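Local atomic coordinates of annexin A8 (Homo sapiens, PDB entry 1W3W), a protein that binds calcium and phospholipids as a member of the annexin family and acts as an anticoagulant, indirectly inhibiting the thromboplastin-specific complex of the blood coagulation cascade. Residues Y95-A99 and E130-A134; A99-H103 and A134-Y139; E118-R123 and Y257-R261. All blocks are in the same frame, centred on the assembly; numbering follows the deposited sequence.

Interaction 1. Residues Y95-A99 and E130-A134; sequences YRYEA and EIMKA
Tyr95 holds the N-cap position of helix 96-107, with a positive phi (80/-50), while Glu130 to Ala134 lie within helix 125-139. Tyr95 CA comes 4.6 Å from Ile131 CA and Arg96 CA 5.3 Å from Ala134 CA, the latter approach permitted by the small Ala134. Its methyl is a low bump in a hollow made by Tyr95 O (3.9 Å from Ala134 CB), Arg96 CG (3.9 Å from Ala134 CB) and Ala99 CB (4.1 Å from Ala134 CB). This is helix-on-helix packing inside the second annexin repeat, a five-helix bundle, between its first and third helices. Ile131 is the larger knob: in the m,t rotamer it places CD1 3.6 Å from Glu98 CB and CG1 3.8 Å from Tyr95 O. The Tyr95 ring, chi1 m, lies over Glu130 CB in a CH-pi contact, 4.0 Å from CB to ring centroid. Glu98, at N3, turns OE2 back to accept Tyr95 N at 2.9 Å, a carboxylate taking up a backbone NH; OE1 pairs with Arg123.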
loop_
_atom_site.group_PDB
_atom_site.type_symbol
_atom_site.label_atom_id
_atom_site.label_comp_id
_atom_site.label_asym_id
_atom_site.label_seq_id
_atom_site.Cartn_x
_atom_site.Cartn_y
_atom_site.Cartn_z
ATOM N N TYR A 95 -7.710 2.073 -6.474
ATOM C CA TYR A 95 -7.341 1.114 -7.522
ATOM C C TYR A 95 -6.617 1.778 -8.669
ATOM O O TYR A 95 -5.549 1.322 -9.072
ATOM C CB TYR A 95 -8.539 0.256 -7.997
ATOM C CG TYR A 95 -9.376 -0.230 -6.841
ATOM C CD1 TYR A 95 -8.772 -0.753 -5.699
ATOM C CD2 TYR A 95 -10.765 -0.107 -6.856
ATOM C CE1 TYR A 95 -9.520 -1.159 -4.615
ATOM C CE2 TYR A 95 -11.520 -0.512 -5.771
ATOM C CZ TYR A 95 -10.892 -1.035 -4.658
ATOM O OH TYR A 95 -11.636 -1.437 -3.579
ATOM N N ARG A 96 -7.165 2.855 -9.191
ATOM C CA ARG A 96 -6.419 3.703 -10.102
ATOM C C ARG A 96 -5.202 4.311 -9.427
ATOM O O ARG A 96 -4.162 4.446 -10.065
ATOM C CB ARG A 96 -7.313 4.801 -10.681
ATOM C CG ARG A 96 -8.404 4.238 -11.558
ATOM C CD ARG A 96 -9.068 5.244 -12.485
ATOM N NE ARG A 96 -8.072 6.075 -13.164
ATOM C CZ ARG A 96 -8.324 7.244 -13.745
ATOM N NH1 ARG A 96 -9.557 7.750 -13.762
ATOM N NH2 ARG A 96 -7.330 7.914 -14.316
ATOM N N TYR A 97 -5.302 4.629 -8.136
ATOM C CA TYR A 97 -4.164 5.160 -7.393
ATOM C C TYR A 97 -3.010 4.166 -7.340
ATOM O O TYR A 97 -1.871 4.504 -7.664
ATOM C CB TYR A 97 -4.568 5.531 -5.965
ATOM C CG TYR A 97 -3.421 6.069 -5.154
ATOM C CD1 TYR A 97 -2.592 7.075 -5.661
ATOM C CD2 TYR A 97 -3.164 5.593 -3.875
ATOM C CE1 TYR A 97 -1.545 7.577 -4.913
ATOM C CE2 TYR A 97 -2.126 6.104 -3.120
ATOM C CZ TYR A 97 -1.312 7.087 -3.646
ATOM O OH TYR A 97 -0.267 7.585 -2.894
ATOM N N GLU A 98 -3.310 2.937 -6.927
ATOM C CA GLU A 98 -2.301 1.878 -6.850
ATOM C C GLU A 98 -1.693 1.558 -8.223
ATOM O O GLU A 98 -0.491 1.327 -8.338
ATOM C CB GLU A 98 -2.878 0.608 -6.207
ATOM C CG GLU A 98 -3.075 0.725 -4.705
ATOM C CD GLU A 98 -4.463 1.202 -4.316
ATOM O OE1 GLU A 98 -4.851 0.953 -3.167
ATOM O OE2 GLU A 98 -5.175 1.819 -5.137
ATOM N N ALA A 99 -2.529 1.553 -9.258
ATOM C CA ALA A 99 -2.052 1.376 -10.629
ATOM C C ALA A 99 -1.037 2.454 -11.019
ATOM O O ALA A 99 -0.030 2.148 -11.658
ATOM C CB ALA A 99 -3.202 1.372 -11.592
ATOM N N GLU A 130 -9.109 -5.299 -9.588
ATOM C CA GLU A 130 -9.466 -3.915 -9.914
ATOM C C GLU A 130 -8.246 -3.092 -10.278
ATOM O O GLU A 130 -8.297 -2.278 -11.176
ATOM C CB GLU A 130 -10.194 -3.248 -8.736
ATOM C CG GLU A 130 -11.551 -3.849 -8.417
ATOM C CD GLU A 130 -12.502 -3.789 -9.602
ATOM O OE1 GLU A 130 -13.177 -4.805 -9.873
ATOM O OE2 GLU A 130 -12.565 -2.730 -10.266
ATOM N N ILE A 131 -7.147 -3.304 -9.568
ATOM C CA ILE A 131 -5.910 -2.588 -9.861
ATOM C C ILE A 131 -5.379 -2.988 -11.252
ATOM O O ILE A 131 -4.946 -2.141 -12.026
ATOM C CB ILE A 131 -4.876 -2.844 -8.746
ATOM C CG1 ILE A 131 -5.300 -2.095 -7.478
ATOM C CG2 ILE A 131 -3.497 -2.399 -9.188
ATOM C CD1 ILE A 131 -4.623 -2.556 -6.205
ATOM N N MET A 132 -5.444 -4.277 -11.564
ATOM C CA MET A 132 -5.018 -4.781 -12.872
ATOM C C MET A 132 -5.819 -4.191 -14.021
ATOM O O MET A 132 -5.264 -3.852 -15.058
ATOM C CB MET A 132 -5.137 -6.301 -12.905
ATOM C CG MET A 132 -3.969 -6.976 -12.245
ATOM S SD MET A 132 -4.154 -8.759 -12.231
ATOM C CE MET A 132 -2.777 -9.246 -13.011
ATOM N N LYS A 133 -7.124 -4.063 -13.827
ATOM C CA LYS A 133 -7.996 -3.477 -14.836
ATOM C C LYS A 133 -7.677 -2.005 -15.024
ATOM O O LYS A 133 -7.592 -1.522 -16.153
ATOM C CB LYS A 133 -9.465 -3.657 -14.438
ATOM C CG LYS A 133 -10.450 -2.901 -15.328
ATOM C CD LYS A 133 -11.793 -3.641 -15.467
ATOM C CE LYS A 133 -12.640 -3.552 -14.196
ATOM N NZ LYS A 133 -14.103 -3.397 -14.516
ATOM N N ALA A 134 -7.490 -1.286 -13.919
ATOM C CA ALA A 134 -7.161 0.132 -13.967
ATOM C C ALA A 134 -5.824 0.365 -14.670
ATOM O O ALA A 134 -5.695 1.306 -15.452
ATOM C CB ALA A 134 -7.120 0.727 -12.549
#

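Interaction 2. Residues A99-H103 and A134-Y139; sequences AKELH and AYEEDY
Helical residues 99-103 and 134-139 cross at -67°, their axes 9.6 Å apart at closest, with Ala99 and Tyr135 nearest in register (CA to CA 4.9 Å). Ala134 starts the contact, its CB 4.1 Å from Ala99 CB; these small methyls allow the close approach. Tyr135, chi1 t, brings its CB 4.0 Å from Ala99 CB and runs its flat ring alongside helix 99-103, with CE2 4.3 Å from Leu102 CB and 3.8 Å from His103 N. Its hydroxyl is hydrogen-bonded to Asp146. One turn on, Tyr139, chi1 m, ends the helix and carries the main aromatic contact: its ring forms an offset stack with His103 (chi1 t), centroids 3.9 Å apart and planes at 13°, with His103 ND1 3.4 Å from Tyr139 CG. Tyr139 OH reaches Lys100 CA at 3.2 Å. His103, Tyr135 and Tyr139 form an aromatic cluster between the first and third helices of the second annexin repeat. Helix 143-150 adjoins it, Leu143 touching both Leu102 and Tyr135, while Leu102 also packs on helix 113-122.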
loop_
_atom_site.group_PDB
_atom_site.type_symbol
_atom_site.label_atom_id
_atom_site.label_comp_id
_atom_site.label_asym_id
_atom_site.label_seq_id
_atom_site.Cartn_x
_atom_site.Cartn_y
_atom_site.Cartn_z
ATOM N N ALA A 99 -2.529 1.553 -9.258
ATOM C CA ALA A 99 -2.052 1.376 -10.629
ATOM C C ALA A 99 -1.037 2.454 -11.019
ATOM O O ALA A 99 -0.030 2.148 -11.658
ATOM C CB ALA A 99 -3.202 1.372 -11.592
ATOM N N LYS A 100 -1.296 3.697 -10.634
ATOM C CA LYS A 100 -0.363 4.787 -10.887
ATOM C C LYS A 100 0.946 4.576 -10.128
ATOM O O LYS A 100 2.021 4.736 -10.699
ATOM C CB LYS A 100 -0.973 6.136 -10.515
ATOM C CG LYS A 100 -0.034 7.353 -10.734
ATOM C CD LYS A 100 0.088 8.195 -9.471
ATOM C CE LYS A 100 0.686 9.586 -9.754
ATOM N NZ LYS A 100 2.022 9.502 -10.403
ATOM N N GLU A 101 0.857 4.209 -8.849
ATOM C CA GLU A 101 2.046 3.930 -8.056
ATOM C C GLU A 101 2.891 2.796 -8.655
ATOM O O GLU A 101 4.116 2.880 -8.676
ATOM C CB GLU A 101 1.663 3.606 -6.610
ATOM C CG GLU A 101 1.144 4.809 -5.849
ATOM C CD GLU A 101 2.223 5.836 -5.572
ATOM O OE1 GLU A 101 2.031 7.002 -5.950
ATOM O OE2 GLU A 101 3.256 5.486 -4.974
ATOM N N LEU A 102 2.239 1.742 -9.126
ATOM C CA LEU A 102 2.951 0.605 -9.710
ATOM C C LEU A 102 3.647 1.011 -11.027
ATOM O O LEU A 102 4.796 0.640 -11.279
ATOM C CB LEU A 102 1.992 -0.564 -9.961
ATOM C CG LEU A 102 1.473 -1.289 -8.714
ATOM C CD1 LEU A 102 0.270 -2.160 -9.049
ATOM C CD2 LEU A 102 2.567 -2.127 -8.062
ATOM N N HIS A 103 2.942 1.782 -11.847
ATOM C CA HIS A 103 3.505 2.314 -13.100
ATOM C C HIS A 103 4.724 3.175 -12.818
ATOM O O HIS A 103 5.763 2.997 -13.454
ATOM C CB HIS A 103 2.461 3.140 -13.845
ATOM C CG HIS A 103 2.895 3.607 -15.207
ATOM N ND1 HIS A 103 2.809 2.812 -16.333
ATOM C CD2 HIS A 103 3.379 4.800 -15.628
ATOM C CE1 HIS A 103 3.222 3.496 -17.387
ATOM N NE2 HIS A 103 3.576 4.704 -16.986
ATOM N N ALA A 134 -7.490 -1.286 -13.919
ATOM C CA ALA A 134 -7.161 0.132 -13.967
ATOM C C ALA A 134 -5.824 0.365 -14.670
ATOM O O ALA A 134 -5.695 1.306 -15.452
ATOM C CB ALA A 134 -7.120 0.727 -12.549
ATOM N N TYR A 135 -4.842 -0.484 -14.379
ATOM C CA TYR A 135 -3.504 -0.366 -14.960
ATOM C C TYR A 135 -3.531 -0.519 -16.491
ATOM O O TYR A 135 -2.857 0.225 -17.197
ATOM C CB TYR A 135 -2.573 -1.403 -14.344
ATOM C CG TYR A 135 -1.118 -1.280 -14.734
ATOM C CD1 TYR A 135 -0.651 -1.801 -15.944
ATOM C CD2 TYR A 135 -0.199 -0.676 -13.884
ATOM C CE1 TYR A 135 0.686 -1.695 -16.306
ATOM C CE2 TYR A 135 1.135 -0.576 -14.224
ATOM C CZ TYR A 135 1.573 -1.089 -15.442
ATOM O OH TYR A 135 2.891 -0.994 -15.774
ATOM N N GLU A 136 -4.298 -1.479 -16.993
ATOM C CA GLU A 136 -4.405 -1.674 -18.437
ATOM C C GLU A 136 -5.165 -0.536 -19.115
ATOM O O GLU A 136 -4.780 -0.105 -20.203
ATOM C CB GLU A 136 -5.038 -3.024 -18.777
ATOM C CG GLU A 136 -4.425 -3.650 -20.022
ATOM C CD GLU A 136 -5.308 -4.711 -20.636
ATOM O OE1 GLU A 136 -5.732 -5.626 -19.891
ATOM O OE2 GLU A 136 -5.579 -4.622 -21.860
ATOM N N GLU A 137 -6.211 -0.037 -18.455
ATOM C CA GLU A 137 -7.015 1.077 -18.966
ATOM C C GLU A 137 -6.214 2.372 -19.085
ATOM O O GLU A 137 -6.361 3.107 -20.055
ATOM C CB GLU A 137 -8.253 1.320 -18.082
ATOM C CG GLU A 137 -9.425 0.388 -18.360
ATOM C CD GLU A 137 -10.530 0.465 -17.302
ATOM O OE1 GLU A 137 -10.519 1.416 -16.482
ATOM O OE2 GLU A 137 -11.420 -0.434 -17.290
ATOM N N ASP A 138 -5.350 2.640 -18.109
ATOM C CA ASP A 138 -4.653 3.914 -18.041
ATOM C C ASP A 138 -3.324 3.891 -18.780
ATOM O O ASP A 138 -2.886 4.927 -19.263
ATOM C CB ASP A 138 -4.406 4.322 -16.585
ATOM C CG ASP A 138 -5.670 4.774 -15.888
ATOM O OD1 ASP A 138 -5.663 4.826 -14.644
ATOM O OD2 ASP A 138 -6.720 5.081 -16.499
ATOM N N TYR A 139 -2.679 2.728 -18.854
ATOM C CA TYR A 139 -1.303 2.643 -19.368
ATOM C C TYR A 139 -1.132 1.727 -20.580
ATOM O O TYR A 139 -0.035 1.642 -21.135
ATOM C CB TYR A 139 -0.334 2.251 -18.239
ATOM C CG TYR A 139 -0.503 3.162 -17.057
ATOM C CD1 TYR A 139 -0.200 4.513 -17.161
ATOM C CD2 TYR A 139 -1.034 2.696 -15.859
ATOM C CE1 TYR A 139 -0.399 5.381 -16.100
ATOM C CE2 TYR A 139 -1.229 3.552 -14.789
ATOM C CZ TYR A 139 -0.913 4.892 -14.920
ATOM O OH TYR A 139 -1.112 5.746 -13.881
#

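Interaction 3. Residues E118-R123 and Y257-R261; sequences EILASR and YFAER
Helix 118-122 and helix 257-261 run nearly antiparallel, their N-to-C directions 165° apart, but their axes stay 12.7 Å away at the closest, so long side chains must span the gap. The ends pair in register: Glu118 CA lies 8.9 Å from Arg261 CA, and Ser122 CA 8.5 Å from Tyr257 CA. Glu118 leads, extended by chi1 t and chi2 t. Its OE1 accepts Arg261 NE at 2.9 Å and Arg261 NH2 at 3.2 Å, a salt bridge in which one oxygen takes both hydrogen bonds along the guanidinium edge, and its OE2 is held by Arg278 of helix 273-283. A carboxylate suits this buried spot because two arginines share its charge. Tyr257, chi1 t, lies alongside, its OH 3.4 Å from Glu118 CG. The contact joins repeats 2 and 4 near the middle of the molecule, where annexins characteristically set charged residues of these two repeats around a central hydrophilic pore; Glu118, Arg261 and Arg278 are consistent with such a lining. One turn later comes Ser122, small enough for Tyr257 CE2 to approach its CB to 4.0 Å and Phe258 CZ its OG to 3.6 Å. Its chi1 of p turns OG back onto Glu118 O at 2.6 Å, bonding within its own helix. Arg123, the first residue to leave helical geometry, folds back: NH1 donates to Ser122 OG at 2.9 Å and sits at the edge of the Phe258 ring, 3.9 Å from Phe258 CZ, while NH2 pairs with Glu98.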
loop_
_atom_site.group_PDB
_atom_site.type_symbol
_atom_site.label_atom_id
_atom_site.label_comp_id
_atom_site.label_asym_id
_atom_site.label_seq_id
_atom_site.Cartn_x
_atom_site.Cartn_y
_atom_site.Cartn_z
ATOM N N GLU A 118 4.861 -4.281 -1.659
ATOM C CA GLU A 118 3.883 -3.774 -0.700
ATOM C C GLU A 118 2.480 -3.898 -1.244
ATOM O O GLU A 118 1.595 -4.414 -0.574
ATOM C CB GLU A 118 4.207 -2.312 -0.357
ATOM C CG GLU A 118 3.136 -1.558 0.418
ATOM C CD GLU A 118 3.324 -0.056 0.296
ATOM O OE1 GLU A 118 4.310 0.467 0.837
ATOM O OE2 GLU A 118 2.488 0.598 -0.346
ATOM N N ILE A 119 2.265 -3.409 -2.451
ATOM C CA ILE A 119 0.926 -3.405 -3.008
ATOM C C ILE A 119 0.451 -4.823 -3.320
ATOM O O ILE A 119 -0.668 -5.205 -2.935
ATOM C CB ILE A 119 0.836 -2.501 -4.236
ATOM C CG1 ILE A 119 1.097 -1.056 -3.814
ATOM C CG2 ILE A 119 -0.544 -2.613 -4.857
ATOM C CD1 ILE A 119 1.133 -0.081 -4.954
ATOM N N LEU A 120 1.291 -5.616 -3.978
ATOM C CA LEU A 120 0.866 -6.958 -4.382
ATOM C C LEU A 120 0.617 -7.894 -3.184
ATOM O O LEU A 120 -0.273 -8.745 -3.229
ATOM C CB LEU A 120 1.852 -7.587 -5.377
ATOM C CG LEU A 120 1.552 -7.292 -6.857
ATOM C CD1 LEU A 120 1.383 -5.815 -7.128
ATOM C CD2 LEU A 120 2.616 -7.875 -7.780
ATOM N N ALA A 121 1.384 -7.732 -2.116
ATOM C CA ALA A 121 1.235 -8.588 -0.942
ATOM C C ALA A 121 0.106 -8.168 -0.005
ATOM O O ALA A 121 -0.477 -9.013 0.689
ATOM C CB ALA A 121 2.538 -8.667 -0.193
ATOM N N SER A 122 -0.225 -6.886 0.031
ATOM C CA SER A 122 -1.154 -6.389 1.050
ATOM C C SER A 122 -2.578 -6.233 0.526
ATOM O O SER A 122 -3.501 -6.033 1.299
ATOM C CB SER A 122 -0.653 -5.070 1.634
ATOM O OG SER A 122 -0.655 -4.055 0.647
ATOM N N ARG A 123 -2.765 -6.317 -0.789
ATOM C CA ARG A 123 -4.091 -6.237 -1.353
ATOM C C ARG A 123 -4.695 -7.638 -1.485
ATOM O O ARG A 123 -3.976 -8.625 -1.612
ATOM C CB ARG A 123 -4.071 -5.540 -2.709
ATOM C CG ARG A 123 -4.203 -4.045 -2.659
ATOM C CD ARG A 123 -3.425 -3.374 -1.579
ATOM N NE ARG A 123 -3.506 -1.920 -1.673
ATOM C CZ ARG A 123 -2.686 -1.092 -1.049
ATOM N NH1 ARG A 123 -1.720 -1.561 -0.279
ATOM N NH2 ARG A 123 -2.824 0.215 -1.211
ATOM N N TYR A 257 1.005 -4.542 9.813
ATOM C CA TYR A 257 1.941 -4.405 8.695
ATOM C C TYR A 257 2.050 -2.936 8.261
ATOM O O TYR A 257 3.150 -2.401 8.069
ATOM C CB TYR A 257 1.528 -5.280 7.488
ATOM C CG TYR A 257 2.281 -4.889 6.230
ATOM C CD1 TYR A 257 3.633 -5.133 6.105
ATOM C CD2 TYR A 257 1.641 -4.226 5.182
ATOM C CE1 TYR A 257 4.333 -4.724 4.985
ATOM C CE2 TYR A 257 2.333 -3.828 4.063
ATOM C CZ TYR A 257 3.665 -4.087 3.960
ATOM O OH TYR A 257 4.346 -3.695 2.835
ATOM N N PHE A 258 0.903 -2.295 8.084
ATOM C CA PHE A 258 0.884 -0.905 7.635
ATOM C C PHE A 258 1.491 0.028 8.662
ATOM O O PHE A 258 2.160 0.980 8.281
ATOM C CB PHE A 258 -0.529 -0.456 7.238
ATOM C CG PHE A 258 -0.996 -1.055 5.947
ATOM C CD1 PHE A 258 -2.085 -1.883 5.905
ATOM C CD2 PHE A 258 -0.308 -0.802 4.765
ATOM C CE1 PHE A 258 -2.502 -2.458 4.699
ATOM C CE2 PHE A 258 -0.714 -1.368 3.578
ATOM C CZ PHE A 258 -1.820 -2.202 3.549
ATOM N N ALA A 259 1.268 -0.237 9.949
ATOM C CA ALA A 259 1.889 0.566 11.008
ATOM C C ALA A 259 3.403 0.507 10.874
ATOM O O ALA A 259 4.078 1.516 11.005
ATOM C CB ALA A 259 1.477 0.078 12.394
ATOM N N GLU A 260 3.930 -0.691 10.624
ATOM C CA GLU A 260 5.374 -0.919 10.551
ATOM C C GLU A 260 5.976 -0.282 9.307
ATOM O O GLU A 260 7.094 0.232 9.329
ATOM C CB GLU A 260 5.657 -2.428 10.567
ATOM C CG GLU A 260 7.130 -2.796 10.579
ATOM C CD GLU A 260 7.335 -4.300 10.540
ATOM O OE1 GLU A 260 7.029 -4.981 11.534
ATOM O OE2 GLU A 260 7.783 -4.794 9.502
ATOM N N ARG A 261 5.215 -0.297 8.226
ATOM C CA ARG A 261 5.615 0.347 7.001
ATOM C C ARG A 261 5.770 1.852 7.208
ATOM O O ARG A 261 6.738 2.460 6.757
ATOM C CB ARG A 261 4.572 0.061 5.937
ATOM C CG ARG A 261 5.052 0.252 4.599
ATOM C CD ARG A 261 6.078 -0.774 4.138
ATOM N NE ARG A 261 6.275 -0.493 2.739
ATOM C CZ ARG A 261 7.442 -0.415 2.122
ATOM N NH1 ARG A 261 8.587 -0.686 2.747
ATOM N NH2 ARG A 261 7.444 -0.111 0.847
#

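From the N terminus, Tyr95 opens the contacts near the start of repeat 2, and interactions 1 and 2 follow one another along the same helix pair, 96-107 and 125-139. Each closes a loop of 30 intervening residues, and they share Ala99 and Ala134; the Arg96-Asp138 salt bridge straddles both. Helix 113-122 lies inside those loops, and from it interaction 3 departs across 133 residues to helix 254-266 in repeat 4. Interaction 3 therefore crosses the other two in sequence. In space, Glu98 to Arg123, and Leu102 against Ile119 and Leu120, couple the internal packing of repeat 2 to its interface with repeat 4.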